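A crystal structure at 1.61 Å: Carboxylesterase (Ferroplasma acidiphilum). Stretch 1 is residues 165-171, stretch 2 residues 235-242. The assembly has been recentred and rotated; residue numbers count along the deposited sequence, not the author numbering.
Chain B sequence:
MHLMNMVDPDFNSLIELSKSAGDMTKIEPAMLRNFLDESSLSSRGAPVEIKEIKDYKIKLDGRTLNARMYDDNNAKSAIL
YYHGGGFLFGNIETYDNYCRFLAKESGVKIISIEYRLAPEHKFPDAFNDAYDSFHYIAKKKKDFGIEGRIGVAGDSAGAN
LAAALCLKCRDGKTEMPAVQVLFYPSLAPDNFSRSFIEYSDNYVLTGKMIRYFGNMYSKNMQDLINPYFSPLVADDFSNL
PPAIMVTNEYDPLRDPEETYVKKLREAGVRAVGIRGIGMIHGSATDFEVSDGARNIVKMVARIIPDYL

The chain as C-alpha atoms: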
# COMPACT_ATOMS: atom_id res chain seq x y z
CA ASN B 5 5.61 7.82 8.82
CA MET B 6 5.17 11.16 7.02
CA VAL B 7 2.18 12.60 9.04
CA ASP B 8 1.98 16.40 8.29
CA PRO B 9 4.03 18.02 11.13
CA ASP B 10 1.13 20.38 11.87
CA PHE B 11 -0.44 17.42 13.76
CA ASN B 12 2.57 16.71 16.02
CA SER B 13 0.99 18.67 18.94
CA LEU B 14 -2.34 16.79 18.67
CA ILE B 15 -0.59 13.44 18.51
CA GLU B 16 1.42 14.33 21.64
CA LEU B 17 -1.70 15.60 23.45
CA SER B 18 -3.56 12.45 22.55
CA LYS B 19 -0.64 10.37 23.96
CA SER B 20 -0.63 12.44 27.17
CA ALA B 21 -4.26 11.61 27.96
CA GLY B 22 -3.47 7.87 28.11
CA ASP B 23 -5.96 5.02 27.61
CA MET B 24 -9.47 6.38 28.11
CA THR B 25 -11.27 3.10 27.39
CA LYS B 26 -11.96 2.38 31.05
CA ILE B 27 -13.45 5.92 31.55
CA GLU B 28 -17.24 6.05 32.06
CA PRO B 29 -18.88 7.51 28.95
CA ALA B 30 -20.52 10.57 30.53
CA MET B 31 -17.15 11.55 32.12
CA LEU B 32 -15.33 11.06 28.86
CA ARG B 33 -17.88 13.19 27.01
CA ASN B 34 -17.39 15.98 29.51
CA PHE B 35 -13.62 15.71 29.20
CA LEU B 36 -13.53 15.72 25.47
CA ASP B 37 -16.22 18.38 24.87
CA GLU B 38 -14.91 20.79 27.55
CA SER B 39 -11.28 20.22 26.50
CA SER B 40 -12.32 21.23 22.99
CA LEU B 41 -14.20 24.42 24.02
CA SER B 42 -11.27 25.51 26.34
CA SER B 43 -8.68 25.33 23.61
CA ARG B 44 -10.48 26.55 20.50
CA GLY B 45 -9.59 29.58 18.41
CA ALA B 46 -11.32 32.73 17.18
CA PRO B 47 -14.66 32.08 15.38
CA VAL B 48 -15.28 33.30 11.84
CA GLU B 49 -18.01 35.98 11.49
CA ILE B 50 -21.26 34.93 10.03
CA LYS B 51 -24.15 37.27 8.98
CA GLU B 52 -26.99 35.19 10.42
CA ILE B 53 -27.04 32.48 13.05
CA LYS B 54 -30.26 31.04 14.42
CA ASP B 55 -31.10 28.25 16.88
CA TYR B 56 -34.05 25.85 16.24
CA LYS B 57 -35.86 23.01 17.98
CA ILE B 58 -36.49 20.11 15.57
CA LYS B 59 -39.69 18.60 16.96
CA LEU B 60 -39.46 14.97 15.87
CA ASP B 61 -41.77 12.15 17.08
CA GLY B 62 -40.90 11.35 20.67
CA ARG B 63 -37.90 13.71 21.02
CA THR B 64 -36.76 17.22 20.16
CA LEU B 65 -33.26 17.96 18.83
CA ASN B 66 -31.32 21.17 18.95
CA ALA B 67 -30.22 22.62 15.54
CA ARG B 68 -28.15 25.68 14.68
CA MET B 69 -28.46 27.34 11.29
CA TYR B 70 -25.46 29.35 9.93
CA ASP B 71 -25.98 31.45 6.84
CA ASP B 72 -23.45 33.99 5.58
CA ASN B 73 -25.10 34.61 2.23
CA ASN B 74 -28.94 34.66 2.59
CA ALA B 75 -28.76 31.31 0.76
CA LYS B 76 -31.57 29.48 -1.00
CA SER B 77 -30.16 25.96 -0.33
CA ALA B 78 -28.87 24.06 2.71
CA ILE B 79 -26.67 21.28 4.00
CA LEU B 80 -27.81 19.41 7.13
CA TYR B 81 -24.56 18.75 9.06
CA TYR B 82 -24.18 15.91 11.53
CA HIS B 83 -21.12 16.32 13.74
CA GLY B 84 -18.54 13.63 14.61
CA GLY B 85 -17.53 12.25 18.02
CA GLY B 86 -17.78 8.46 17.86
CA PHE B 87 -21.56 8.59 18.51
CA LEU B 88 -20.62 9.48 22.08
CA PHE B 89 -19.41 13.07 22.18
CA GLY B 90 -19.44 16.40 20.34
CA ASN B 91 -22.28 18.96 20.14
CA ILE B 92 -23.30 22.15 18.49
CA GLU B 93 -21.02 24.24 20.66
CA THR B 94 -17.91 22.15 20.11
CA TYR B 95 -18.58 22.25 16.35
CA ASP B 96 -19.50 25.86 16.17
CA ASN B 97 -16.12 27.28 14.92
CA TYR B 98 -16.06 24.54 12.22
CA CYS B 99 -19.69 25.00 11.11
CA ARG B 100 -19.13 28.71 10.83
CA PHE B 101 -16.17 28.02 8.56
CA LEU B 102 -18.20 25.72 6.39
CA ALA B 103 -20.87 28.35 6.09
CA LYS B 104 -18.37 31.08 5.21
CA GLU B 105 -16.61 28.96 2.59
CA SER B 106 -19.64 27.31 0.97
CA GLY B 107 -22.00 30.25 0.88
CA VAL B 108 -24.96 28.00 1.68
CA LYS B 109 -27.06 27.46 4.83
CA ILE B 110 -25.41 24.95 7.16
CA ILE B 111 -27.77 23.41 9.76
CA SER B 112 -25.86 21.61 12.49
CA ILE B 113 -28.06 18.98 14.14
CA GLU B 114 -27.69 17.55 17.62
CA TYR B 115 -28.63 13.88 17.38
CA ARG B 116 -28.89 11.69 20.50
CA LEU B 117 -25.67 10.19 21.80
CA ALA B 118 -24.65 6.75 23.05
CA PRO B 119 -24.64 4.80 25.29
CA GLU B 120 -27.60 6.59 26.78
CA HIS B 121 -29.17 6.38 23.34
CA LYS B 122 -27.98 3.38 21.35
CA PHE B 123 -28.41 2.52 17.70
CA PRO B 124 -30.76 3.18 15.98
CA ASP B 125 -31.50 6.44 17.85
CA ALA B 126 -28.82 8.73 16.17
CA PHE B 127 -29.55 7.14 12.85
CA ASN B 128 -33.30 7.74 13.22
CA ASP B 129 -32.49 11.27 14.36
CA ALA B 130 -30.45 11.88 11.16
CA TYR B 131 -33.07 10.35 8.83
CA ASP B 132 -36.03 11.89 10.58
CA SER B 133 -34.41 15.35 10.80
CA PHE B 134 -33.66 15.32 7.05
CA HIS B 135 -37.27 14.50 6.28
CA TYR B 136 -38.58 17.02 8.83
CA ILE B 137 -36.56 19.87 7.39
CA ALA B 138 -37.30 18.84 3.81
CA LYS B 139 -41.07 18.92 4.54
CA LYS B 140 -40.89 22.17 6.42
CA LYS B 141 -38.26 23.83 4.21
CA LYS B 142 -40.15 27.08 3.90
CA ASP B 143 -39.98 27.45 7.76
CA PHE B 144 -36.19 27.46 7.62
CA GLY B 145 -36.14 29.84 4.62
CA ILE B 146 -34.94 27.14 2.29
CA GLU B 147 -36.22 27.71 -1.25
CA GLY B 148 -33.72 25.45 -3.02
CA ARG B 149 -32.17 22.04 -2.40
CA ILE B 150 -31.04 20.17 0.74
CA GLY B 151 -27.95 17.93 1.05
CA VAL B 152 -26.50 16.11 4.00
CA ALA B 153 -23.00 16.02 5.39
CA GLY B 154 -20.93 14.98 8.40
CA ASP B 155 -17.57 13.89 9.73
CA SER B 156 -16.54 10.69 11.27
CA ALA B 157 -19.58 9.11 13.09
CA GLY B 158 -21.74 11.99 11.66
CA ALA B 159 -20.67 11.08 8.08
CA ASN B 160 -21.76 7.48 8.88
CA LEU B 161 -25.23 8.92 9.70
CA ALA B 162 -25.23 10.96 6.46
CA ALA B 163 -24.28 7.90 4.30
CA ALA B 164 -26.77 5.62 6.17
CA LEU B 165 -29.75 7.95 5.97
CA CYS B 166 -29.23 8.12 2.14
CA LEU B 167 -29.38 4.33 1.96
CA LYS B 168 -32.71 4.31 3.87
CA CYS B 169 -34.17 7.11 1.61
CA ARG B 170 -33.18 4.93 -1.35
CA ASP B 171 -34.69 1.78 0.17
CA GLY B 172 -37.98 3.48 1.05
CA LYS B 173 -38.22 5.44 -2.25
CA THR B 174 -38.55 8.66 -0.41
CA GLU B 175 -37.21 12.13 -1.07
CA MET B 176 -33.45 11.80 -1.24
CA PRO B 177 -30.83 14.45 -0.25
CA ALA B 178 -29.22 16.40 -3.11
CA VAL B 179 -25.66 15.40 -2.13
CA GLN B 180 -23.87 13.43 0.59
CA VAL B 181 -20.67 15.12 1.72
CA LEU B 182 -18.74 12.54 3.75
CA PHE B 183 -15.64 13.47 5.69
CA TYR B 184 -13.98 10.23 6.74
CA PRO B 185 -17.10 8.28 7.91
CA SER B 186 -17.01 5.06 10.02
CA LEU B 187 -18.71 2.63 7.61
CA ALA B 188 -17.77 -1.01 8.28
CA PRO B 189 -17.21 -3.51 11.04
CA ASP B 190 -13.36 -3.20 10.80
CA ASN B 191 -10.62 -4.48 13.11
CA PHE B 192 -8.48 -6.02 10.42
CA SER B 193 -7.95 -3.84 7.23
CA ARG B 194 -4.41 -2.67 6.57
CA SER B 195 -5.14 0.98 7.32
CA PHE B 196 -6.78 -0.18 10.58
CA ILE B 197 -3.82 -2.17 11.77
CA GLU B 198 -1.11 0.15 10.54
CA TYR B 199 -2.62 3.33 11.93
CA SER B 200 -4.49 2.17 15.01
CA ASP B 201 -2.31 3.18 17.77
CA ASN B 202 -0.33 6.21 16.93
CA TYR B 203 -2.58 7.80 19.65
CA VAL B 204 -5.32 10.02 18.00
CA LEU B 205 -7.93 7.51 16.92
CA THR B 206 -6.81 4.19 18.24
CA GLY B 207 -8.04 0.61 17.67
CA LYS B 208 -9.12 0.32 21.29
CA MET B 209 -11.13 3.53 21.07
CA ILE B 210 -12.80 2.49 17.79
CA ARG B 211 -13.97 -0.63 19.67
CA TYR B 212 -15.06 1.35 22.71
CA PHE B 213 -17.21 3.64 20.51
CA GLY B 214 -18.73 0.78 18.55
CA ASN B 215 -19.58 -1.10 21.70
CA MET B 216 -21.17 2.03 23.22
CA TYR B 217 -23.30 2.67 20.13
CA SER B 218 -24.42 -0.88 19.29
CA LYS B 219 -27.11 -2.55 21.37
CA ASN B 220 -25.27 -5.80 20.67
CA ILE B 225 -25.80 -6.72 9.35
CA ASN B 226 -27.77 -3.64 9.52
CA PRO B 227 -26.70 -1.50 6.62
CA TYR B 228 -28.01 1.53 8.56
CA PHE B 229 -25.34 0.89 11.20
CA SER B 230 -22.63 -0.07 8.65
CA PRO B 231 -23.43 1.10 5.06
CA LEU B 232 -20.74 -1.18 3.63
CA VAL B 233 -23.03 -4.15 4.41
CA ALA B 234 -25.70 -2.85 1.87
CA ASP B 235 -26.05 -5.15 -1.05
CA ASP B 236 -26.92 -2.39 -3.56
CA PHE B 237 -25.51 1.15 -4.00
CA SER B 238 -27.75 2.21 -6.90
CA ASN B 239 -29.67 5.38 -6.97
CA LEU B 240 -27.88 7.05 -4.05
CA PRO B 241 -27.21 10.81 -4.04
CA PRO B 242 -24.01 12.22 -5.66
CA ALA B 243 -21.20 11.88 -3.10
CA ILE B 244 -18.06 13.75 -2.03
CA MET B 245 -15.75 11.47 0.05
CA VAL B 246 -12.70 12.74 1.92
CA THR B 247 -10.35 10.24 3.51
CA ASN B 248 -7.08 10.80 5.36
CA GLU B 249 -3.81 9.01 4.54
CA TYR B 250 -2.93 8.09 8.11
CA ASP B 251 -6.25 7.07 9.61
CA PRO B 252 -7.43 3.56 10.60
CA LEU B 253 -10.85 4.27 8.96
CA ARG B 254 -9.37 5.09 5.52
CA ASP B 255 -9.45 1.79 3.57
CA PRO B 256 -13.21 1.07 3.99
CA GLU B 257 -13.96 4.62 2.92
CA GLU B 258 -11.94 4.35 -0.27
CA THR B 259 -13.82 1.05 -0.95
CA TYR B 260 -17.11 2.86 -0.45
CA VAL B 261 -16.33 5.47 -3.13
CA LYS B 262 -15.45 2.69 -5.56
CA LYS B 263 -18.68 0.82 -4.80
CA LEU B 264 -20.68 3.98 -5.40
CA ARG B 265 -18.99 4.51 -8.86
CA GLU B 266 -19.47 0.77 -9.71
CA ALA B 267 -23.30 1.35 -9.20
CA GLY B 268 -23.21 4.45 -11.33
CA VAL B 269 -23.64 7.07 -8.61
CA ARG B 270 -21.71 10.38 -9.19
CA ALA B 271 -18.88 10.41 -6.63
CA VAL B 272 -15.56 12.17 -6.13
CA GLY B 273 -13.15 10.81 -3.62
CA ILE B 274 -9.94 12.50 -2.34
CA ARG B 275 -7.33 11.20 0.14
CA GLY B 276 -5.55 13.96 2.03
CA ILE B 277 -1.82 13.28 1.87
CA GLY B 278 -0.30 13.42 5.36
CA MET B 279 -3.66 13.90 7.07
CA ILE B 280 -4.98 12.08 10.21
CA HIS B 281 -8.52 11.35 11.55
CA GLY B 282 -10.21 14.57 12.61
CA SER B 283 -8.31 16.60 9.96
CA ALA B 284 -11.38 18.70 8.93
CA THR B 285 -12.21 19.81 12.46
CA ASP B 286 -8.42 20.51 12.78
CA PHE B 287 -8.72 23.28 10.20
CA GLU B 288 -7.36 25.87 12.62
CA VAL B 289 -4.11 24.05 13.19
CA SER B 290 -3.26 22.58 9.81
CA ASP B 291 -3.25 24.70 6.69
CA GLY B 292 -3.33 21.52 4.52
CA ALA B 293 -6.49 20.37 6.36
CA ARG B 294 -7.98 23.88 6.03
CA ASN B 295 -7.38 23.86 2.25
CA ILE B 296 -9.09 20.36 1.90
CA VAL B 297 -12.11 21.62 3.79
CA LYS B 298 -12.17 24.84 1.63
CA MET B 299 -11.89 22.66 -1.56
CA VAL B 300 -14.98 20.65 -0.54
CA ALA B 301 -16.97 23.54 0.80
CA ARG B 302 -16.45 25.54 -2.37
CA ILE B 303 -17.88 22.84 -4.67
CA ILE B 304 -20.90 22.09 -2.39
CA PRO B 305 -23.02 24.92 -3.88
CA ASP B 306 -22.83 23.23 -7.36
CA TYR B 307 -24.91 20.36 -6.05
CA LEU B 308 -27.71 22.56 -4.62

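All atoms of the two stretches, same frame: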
# COMPACT_ATOMS: atom_id res chain seq x y z
N LEU B 165 -28.39 7.44 6.16
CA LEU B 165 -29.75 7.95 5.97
C LEU B 165 -30.03 7.92 4.46
O LEU B 165 -31.19 7.65 4.09
CB LEU B 165 -30.00 9.33 6.63
CG LEU B 165 -29.39 10.53 5.91
CD1 LEU B 165 -30.39 11.10 4.93
CD2 LEU B 165 -29.15 11.62 6.98
N CYS B 166 -29.02 8.15 3.60
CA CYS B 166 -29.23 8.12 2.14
C CYS B 166 -29.64 6.73 1.73
O CYS B 166 -30.58 6.60 0.92
CB CYS B 166 -27.99 8.51 1.37
SG CYS B 166 -27.68 10.33 1.62
N LEU B 167 -29.02 5.72 2.31
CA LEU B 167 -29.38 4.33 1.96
C LEU B 167 -30.84 4.08 2.33
O LEU B 167 -31.60 3.43 1.58
CB LEU B 167 -28.56 3.34 2.79
CG LEU B 167 -27.20 3.07 2.21
CD1 LEU B 167 -26.40 2.25 3.17
CD2 LEU B 167 -27.33 2.18 0.81
N LYS B 168 -31.29 4.57 3.49
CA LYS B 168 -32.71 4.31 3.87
C LYS B 168 -33.69 5.10 2.98
O LYS B 168 -34.82 4.59 2.62
CB LYS B 168 -32.92 4.65 5.37
CG LYS B 168 -34.39 4.34 5.78
CD LYS B 168 -34.66 4.43 7.27
CE LYS B 168 -36.25 4.47 7.47
NZ LYS B 168 -36.38 4.29 9.02
N CYS B 169 -33.36 6.33 2.59
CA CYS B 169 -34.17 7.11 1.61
C CYS B 169 -34.27 6.29 0.34
O CYS B 169 -35.42 6.15 -0.18
CB CYS B 169 -33.54 8.48 1.26
SG CYS B 169 -33.56 9.64 2.66
N ARG B 170 -33.18 5.66 -0.04
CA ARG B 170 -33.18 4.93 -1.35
C ARG B 170 -34.09 3.73 -1.17
O ARG B 170 -35.02 3.47 -2.07
CB ARG B 170 -31.71 4.59 -1.69
CG ARG B 170 -31.46 4.04 -3.16
CD ARG B 170 -31.92 2.60 -3.26
NE ARG B 170 -31.40 1.69 -2.21
CZ ARG B 170 -30.15 1.23 -2.12
NH1 ARG B 170 -29.24 1.60 -3.05
NH2 ARG B 170 -29.81 0.41 -1.15
N ASP B 171 -33.90 3.02 -0.07
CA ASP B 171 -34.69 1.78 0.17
C ASP B 171 -36.17 2.07 0.23
O ASP B 171 -36.98 1.27 -0.33
CB ASP B 171 -34.22 1.13 1.44
CG ASP B 171 -32.82 0.58 1.33
OD1 ASP B 171 -32.33 0.34 0.20
OD2 ASP B 171 -32.21 0.26 2.38
N ASP B 235 -26.38 -4.30 0.09
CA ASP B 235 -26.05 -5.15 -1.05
C ASP B 235 -26.21 -4.41 -2.40
O ASP B 235 -25.87 -4.97 -3.45
CB ASP B 235 -26.80 -6.50 -0.95
CG ASP B 235 -28.28 -6.32 -0.81
OD1 ASP B 235 -28.81 -5.30 -1.33
OD2 ASP B 235 -28.93 -7.22 -0.16
N ASP B 236 -26.61 -3.13 -2.37
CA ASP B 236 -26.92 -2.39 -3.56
C ASP B 236 -26.62 -0.91 -3.27
O ASP B 236 -27.15 -0.37 -2.27
CB ASP B 236 -28.42 -2.53 -3.87
CG ASP B 236 -28.88 -1.69 -5.06
OD1 ASP B 236 -28.04 -1.24 -5.82
OD2 ASP B 236 -30.11 -1.57 -5.31
N PHE B 237 -25.77 -0.29 -4.10
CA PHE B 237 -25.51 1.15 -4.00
C PHE B 237 -26.14 2.01 -5.07
O PHE B 237 -25.84 3.20 -5.15
CB PHE B 237 -24.00 1.32 -3.87
CG PHE B 237 -23.47 0.63 -2.66
CD1 PHE B 237 -23.63 1.24 -1.36
CD2 PHE B 237 -22.82 -0.55 -2.75
CE1 PHE B 237 -23.16 0.57 -0.23
CE2 PHE B 237 -22.35 -1.23 -1.69
CZ PHE B 237 -22.48 -0.65 -0.35
N SER B 238 -27.06 1.45 -5.89
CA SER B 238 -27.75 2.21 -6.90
C SER B 238 -28.59 3.32 -6.38
O SER B 238 -29.22 3.18 -5.29
CB SER B 238 -28.76 1.26 -7.64
OG SER B 238 -28.07 0.13 -8.06
N ASN B 239 -28.69 4.39 -7.15
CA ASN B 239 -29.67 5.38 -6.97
C ASN B 239 -29.49 6.13 -5.64
O ASN B 239 -30.41 6.78 -5.16
CB ASN B 239 -31.07 4.77 -7.04
CG ASN B 239 -31.30 4.15 -8.44
OD1 ASN B 239 -30.98 4.81 -9.44
ND2 ASN B 239 -31.76 2.90 -8.50
N LEU B 240 -28.25 6.13 -5.18
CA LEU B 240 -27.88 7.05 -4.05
C LEU B 240 -27.52 8.46 -4.54
O LEU B 240 -27.16 8.65 -5.73
CB LEU B 240 -26.68 6.45 -3.33
CG LEU B 240 -27.03 5.19 -2.55
CD1 LEU B 240 -25.87 4.50 -1.92
CD2 LEU B 240 -28.15 5.47 -1.44
N PRO B 241 -27.60 9.46 -3.67
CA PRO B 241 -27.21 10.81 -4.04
C PRO B 241 -25.72 10.97 -4.40
O PRO B 241 -24.90 10.22 -3.90
CB PRO B 241 -27.44 11.61 -2.74
CG PRO B 241 -28.41 10.76 -1.88
CD PRO B 241 -27.94 9.33 -2.23
N PRO B 242 -25.41 11.93 -5.28
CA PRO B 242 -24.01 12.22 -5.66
C PRO B 242 -23.22 12.38 -4.32
O PRO B 242 -23.79 12.93 -3.35
CB PRO B 242 -24.12 13.53 -6.41
CG PRO B 242 -25.59 13.47 -6.97
CD PRO B 242 -26.39 12.82 -5.94

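Hydrogen bonding across the contact rests on one side chain, Arg170, reaching from the helix to backbone carbonyls of the loop. Arg170 NH1 donates to Ser238 O at 2.7 Å (N-H...O angle 154°) and to Asp236 O at 3.0 Å (142°); Arg170 NH2 reaches the same Asp236 O, also at 3.0 Å and 142°. Ser238 O lies near the guanidinium plane, as an in-plane N-H donor requires. Both acceptors are main-chain atoms, so these bonds engage the loop's backbone rather than its side chains; the loop makes a type II turn from Phe237 to Leu240.

Charge pairing is of two qualities. Within the helix, Asp171 OD1 accepts from Arg170 NE and Arg170 NH2, each at 2.9 Å, a salt bridge that engages the NE and NH2 side of the guanidinium, while NH1 and NH2 bond to the loop. Across the contact, Arg170 NH1 and Asp236 OD2 are 4.0 Å apart, with the oxygen over one guanidinium face: a long, purely electrostatic pairing. The other carboxylate oxygen, Asp236 OD1, instead accepts from Ser238 N (2.9 Å) and Ser238 OG (2.6 Å), linking the two residues within the loop.

Apolar packing completes the contact. Leu240 CD2 lies 4.1 Å from Cys166 CB and 3.7 Å from Arg170 CB, while Leu240 CD1 meets Leu167 CD2 at 3.9 Å. Cys166 SG packs against Pro241 CG at 3.6 Å.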